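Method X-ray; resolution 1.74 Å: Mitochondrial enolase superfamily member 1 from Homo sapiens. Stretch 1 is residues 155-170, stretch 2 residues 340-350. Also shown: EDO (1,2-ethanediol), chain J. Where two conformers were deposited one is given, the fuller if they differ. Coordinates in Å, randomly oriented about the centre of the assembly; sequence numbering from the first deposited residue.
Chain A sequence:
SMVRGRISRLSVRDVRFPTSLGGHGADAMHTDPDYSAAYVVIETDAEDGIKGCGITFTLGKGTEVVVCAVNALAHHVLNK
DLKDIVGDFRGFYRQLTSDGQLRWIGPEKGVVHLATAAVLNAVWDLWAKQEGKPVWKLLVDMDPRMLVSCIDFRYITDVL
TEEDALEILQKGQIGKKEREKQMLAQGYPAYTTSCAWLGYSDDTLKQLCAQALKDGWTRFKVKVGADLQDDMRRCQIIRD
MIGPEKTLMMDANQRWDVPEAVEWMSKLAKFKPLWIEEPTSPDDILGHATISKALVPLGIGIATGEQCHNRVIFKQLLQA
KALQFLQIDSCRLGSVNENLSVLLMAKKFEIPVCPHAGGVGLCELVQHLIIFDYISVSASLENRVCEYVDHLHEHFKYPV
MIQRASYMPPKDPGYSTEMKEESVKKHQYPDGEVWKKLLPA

Stretch 1, residues 155-170: YITDVLTEEDALEILQ
Stretch 2, residues 340-350: LSVLLMAKKFE

A loop and the helix it leads into pack across a second helix through an apolar core, closed at one exposed edge by a lysine that ties both parts together. Helix 162-170 crosses helix 340-348 at 77°, with axes 10.2 Å apart at closest; the register pairs Ala 165 with Leu 344 and Leu 160 with Met 345, each with CA atoms 6.4 Å apart.

Leu 344 (chi1 m, chi2 t) points toward the first stretch. Its CD1 lies 4.0 Å from Ala 165 CB, a small side chain set sideways, and its CD2 lies 3.7 Å from CG2 of Ile 168 (m, t). In the extended Leu 160 (-150/100; t, p), CD2 reaches Leu 344 CB at 3.8 Å. Met 345 (m, t, m) places its thioether SD 3.8 Å from both Ile 156 CG2 and Val 159 CG2, while Val 159 CB meets the Phe 349 ring edge at CE1, 3.8 Å away.

Lys 348 (t, p, t, m) is long enough for NZ to donate to Val 159 O at 3.0 Å and form a weak, salt-bridging bond to Asp 164 OD2 at 3.5 Å. Thr 161 (chi1 p) caps helix 162-170, its OG1 accepting from Asp 164 N at 3.0 Å; in return Thr 161 N donates to OD2 of Asp 164 (m) at 2.9 Å.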

# COMPACT_ATOMS: atom_id res chain seq x y z
N TYR A 155 9.17 -5.68 12.52
CA TYR A 155 9.48 -6.22 11.17
C TYR A 155 10.89 -5.85 10.67
O TYR A 155 11.20 -6.20 9.54
CB TYR A 155 8.45 -5.82 10.12
CG TYR A 155 7.02 -6.12 10.51
CD1 TYR A 155 6.66 -7.36 11.06
CD2 TYR A 155 6.02 -5.16 10.36
CE1 TYR A 155 5.32 -7.65 11.40
CE2 TYR A 155 4.68 -5.44 10.68
CZ TYR A 155 4.34 -6.69 11.18
OH TYR A 155 3.01 -6.97 11.51
N ILE A 156 11.72 -5.14 11.48
CA ILE A 156 13.08 -4.83 11.03
C ILE A 156 14.15 -5.29 12.05
O ILE A 156 15.35 -5.16 11.75
CB ILE A 156 13.32 -3.34 10.63
CG1 ILE A 156 13.27 -2.38 11.88
CG2 ILE A 156 12.35 -2.89 9.50
CD1 ILE A 156 13.70 -0.87 11.62
N THR A 157 13.76 -5.84 13.23
CA THR A 157 14.77 -6.31 14.21
C THR A 157 15.69 -7.42 13.65
O THR A 157 16.75 -7.64 14.20
CB THR A 157 14.09 -6.85 15.49
OG1 THR A 157 13.26 -7.97 15.13
CG2 THR A 157 13.26 -5.79 16.20
N ASP A 158 15.31 -8.09 12.54
CA ASP A 158 16.13 -9.12 11.89
C ASP A 158 17.34 -8.49 11.15
O ASP A 158 18.26 -9.22 10.81
CB ASP A 158 15.29 -9.99 10.94
CG ASP A 158 14.43 -9.22 9.93
OD1 ASP A 158 13.76 -8.21 10.34
OD2 ASP A 158 14.43 -9.61 8.74
N VAL A 159 17.32 -7.15 10.88
CA VAL A 159 18.48 -6.45 10.24
C VAL A 159 18.99 -5.31 11.15
O VAL A 159 20.14 -4.92 11.03
CB VAL A 159 18.20 -5.92 8.81
CG1 VAL A 159 17.75 -7.03 7.88
CG2 VAL A 159 17.21 -4.73 8.78
N LEU A 160 18.14 -4.78 12.02
CA LEU A 160 18.48 -3.61 12.87
C LEU A 160 17.71 -3.69 14.18
O LEU A 160 16.51 -3.36 14.24
CB LEU A 160 18.16 -2.29 12.12
CG LEU A 160 18.51 -0.97 12.86
CD1 LEU A 160 20.00 -0.54 12.59
CD2 LEU A 160 17.52 0.16 12.43
N THR A 161 18.40 -4.17 15.23
CA THR A 161 17.83 -4.20 16.57
C THR A 161 17.96 -2.79 17.18
O THR A 161 18.65 -1.92 16.62
CB THR A 161 18.57 -5.23 17.46
OG1 THR A 161 19.94 -4.80 17.64
CG2 THR A 161 18.54 -6.67 16.88
N GLU A 162 17.30 -2.58 18.32
CA GLU A 162 17.42 -1.33 19.08
C GLU A 162 18.89 -1.10 19.45
O GLU A 162 19.39 0.01 19.34
CB GLU A 162 16.55 -1.38 20.34
CG GLU A 162 15.07 -1.29 20.07
CD GLU A 162 14.17 -1.35 21.29
OE1 GLU A 162 14.51 -0.70 22.30
OE2 GLU A 162 13.12 -2.03 21.23
N GLU A 163 19.59 -2.18 19.87
CA GLU A 163 21.01 -2.19 20.23
C GLU A 163 21.87 -1.75 19.00
O GLU A 163 22.79 -0.95 19.13
CB GLU A 163 21.39 -3.60 20.74
CG GLU A 163 20.61 -4.07 21.98
CD GLU A 163 19.11 -4.35 21.94
OE1 GLU A 163 18.56 -4.74 20.88
OE2 GLU A 163 18.47 -4.23 23.02
N ASP A 164 21.57 -2.30 17.82
CA ASP A 164 22.30 -1.96 16.57
C ASP A 164 22.16 -0.47 16.26
O ASP A 164 23.12 0.15 15.82
CB ASP A 164 21.76 -2.71 15.34
CG ASP A 164 21.99 -4.19 15.30
OD1 ASP A 164 23.00 -4.66 15.90
OD2 ASP A 164 21.16 -4.89 14.70
N ALA A 165 20.92 0.07 16.45
CA ALA A 165 20.57 1.48 16.22
C ALA A 165 21.38 2.34 17.19
O ALA A 165 21.96 3.34 16.79
CB ALA A 165 19.07 1.70 16.44
N LEU A 166 21.44 1.93 18.47
CA LEU A 166 22.21 2.65 19.50
C LEU A 166 23.70 2.70 19.13
O LEU A 166 24.35 3.72 19.34
CB LEU A 166 22.05 2.01 20.89
CG LEU A 166 20.72 2.30 21.59
CD1 LEU A 166 20.55 1.38 22.84
CD2 LEU A 166 20.62 3.78 21.99
N GLU A 167 24.23 1.59 18.62
CA GLU A 167 25.65 1.52 18.24
C GLU A 167 25.97 2.54 17.10
O GLU A 167 26.95 3.31 17.21
CB GLU A 167 26.00 0.08 17.83
CG GLU A 167 27.47 -0.15 17.55
CD GLU A 167 27.74 -1.57 17.10
OE1 GLU A 167 27.26 -2.52 17.77
OE2 GLU A 167 28.40 -1.74 16.05
N ILE A 168 25.09 2.63 16.10
CA ILE A 168 25.26 3.56 14.98
C ILE A 168 25.21 5.03 15.51
O ILE A 168 26.06 5.87 15.16
CB ILE A 168 24.21 3.30 13.88
CG1 ILE A 168 24.46 1.93 13.19
CG2 ILE A 168 24.21 4.46 12.87
CD1 ILE A 168 23.30 1.42 12.35
N LEU A 169 24.28 5.29 16.44
CA LEU A 169 24.11 6.66 16.98
C LEU A 169 25.27 7.04 17.92
O LEU A 169 25.66 8.22 17.98
CB LEU A 169 22.77 6.80 17.70
CG LEU A 169 21.55 6.71 16.75
CD1 LEU A 169 20.32 6.36 17.51
CD2 LEU A 169 21.40 7.99 15.88
N GLN A 170 25.82 6.07 18.66
CA GLN A 170 26.96 6.33 19.56
C GLN A 170 28.18 6.68 18.71
O GLN A 170 28.87 7.68 18.98
CB GLN A 170 27.23 5.12 20.48
CG GLN A 170 26.13 5.06 21.58
CD GLN A 170 26.09 3.76 22.36
OE1 GLN A 170 26.70 2.76 21.98
NE2 GLN A 170 25.27 3.74 23.42
N LEU A 340 13.69 7.86 10.30
CA LEU A 340 14.87 7.58 11.15
C LEU A 340 15.28 6.11 11.05
O LEU A 340 16.47 5.82 10.90
CB LEU A 340 14.61 7.91 12.64
CG LEU A 340 14.53 9.41 12.96
CD1 LEU A 340 13.96 9.61 14.39
CD2 LEU A 340 15.91 10.05 12.84
N SER A 341 14.28 5.20 11.09
CA SER A 341 14.54 3.73 11.01
C SER A 341 15.18 3.37 9.66
O SER A 341 16.07 2.51 9.62
CB SER A 341 13.25 2.93 11.24
OG SER A 341 12.32 2.92 10.16
N VAL A 342 14.78 4.09 8.58
CA VAL A 342 15.30 3.80 7.24
C VAL A 342 16.72 4.40 7.15
O VAL A 342 17.59 3.76 6.60
CB VAL A 342 14.32 4.32 6.15
CG1 VAL A 342 14.94 4.19 4.74
CG2 VAL A 342 13.00 3.52 6.19
N LEU A 343 16.96 5.63 7.66
CA LEU A 343 18.34 6.17 7.67
C LEU A 343 19.28 5.19 8.40
O LEU A 343 20.42 4.97 7.99
CB LEU A 343 18.40 7.55 8.40
CG LEU A 343 17.71 8.68 7.65
CD1 LEU A 343 17.64 9.94 8.56
CD2 LEU A 343 18.45 8.98 6.31
N LEU A 344 18.82 4.70 9.56
CA LEU A 344 19.66 3.76 10.35
C LEU A 344 19.89 2.43 9.61
O LEU A 344 21.02 1.94 9.59
CB LEU A 344 19.05 3.53 11.74
CG LEU A 344 19.11 4.74 12.69
CD1 LEU A 344 18.09 4.56 13.83
CD2 LEU A 344 20.54 4.96 13.21
N MET A 345 18.89 1.91 8.92
CA MET A 345 19.10 0.67 8.14
C MET A 345 20.08 0.91 6.98
O MET A 345 20.97 0.10 6.76
CB MET A 345 17.78 0.13 7.57
CG MET A 345 16.89 -0.57 8.63
SD MET A 345 15.53 -1.47 7.86
CE MET A 345 14.57 -0.08 7.13
N ALA A 346 19.96 2.07 6.26
CA ALA A 346 20.83 2.37 5.12
C ALA A 346 22.30 2.46 5.60
O ALA A 346 23.18 1.97 4.91
CB ALA A 346 20.40 3.71 4.50
N LYS A 347 22.55 3.08 6.77
CA LYS A 347 23.93 3.14 7.33
C LYS A 347 24.43 1.71 7.69
O LYS A 347 25.58 1.36 7.38
CB LYS A 347 23.97 4.07 8.56
CG LYS A 347 25.36 4.22 9.23
CD LYS A 347 26.50 4.50 8.24
CE LYS A 347 27.74 4.77 9.04
NZ LYS A 347 28.94 4.62 8.18
N LYS A 348 23.59 0.92 8.38
CA LYS A 348 23.86 -0.49 8.77
C LYS A 348 24.30 -1.31 7.53
O LYS A 348 25.29 -2.05 7.60
CB LYS A 348 22.62 -1.12 9.47
CG LYS A 348 22.84 -2.58 9.95
CD LYS A 348 23.49 -2.64 11.34
CE LYS A 348 24.06 -3.99 11.74
NZ LYS A 348 23.04 -5.04 11.77
N PHE A 349 23.64 -1.06 6.36
CA PHE A 349 23.98 -1.70 5.09
C PHE A 349 25.03 -0.91 4.26
O PHE A 349 25.37 -1.33 3.14
CB PHE A 349 22.69 -1.90 4.26
CG PHE A 349 21.86 -3.08 4.69
CD1 PHE A 349 20.91 -2.95 5.72
CD2 PHE A 349 22.02 -4.33 4.08
CE1 PHE A 349 20.15 -4.06 6.13
CE2 PHE A 349 21.25 -5.44 4.49
CZ PHE A 349 20.31 -5.30 5.50
N GLU A 350 25.51 0.27 4.79
CA GLU A 350 26.48 1.13 4.11
C GLU A 350 26.01 1.53 2.67
O GLU A 350 26.76 1.45 1.70
CB GLU A 350 27.89 0.46 4.08
CG GLU A 350 28.54 0.41 5.45
CD GLU A 350 28.87 1.76 6.07
OE1 GLU A 350 29.00 2.76 5.33
OE2 GLU A 350 29.07 1.79 7.30
C1 EDO J . 20.55 -8.24 13.57
O1 EDO J . 21.46 -7.40 14.25
C2 EDO J . 21.37 -9.23 12.71
O2 EDO J . 22.32 -8.47 11.95
O HOH W 1 22.00 -6.42 9.73
O HOH W 2 24.64 -6.71 14.00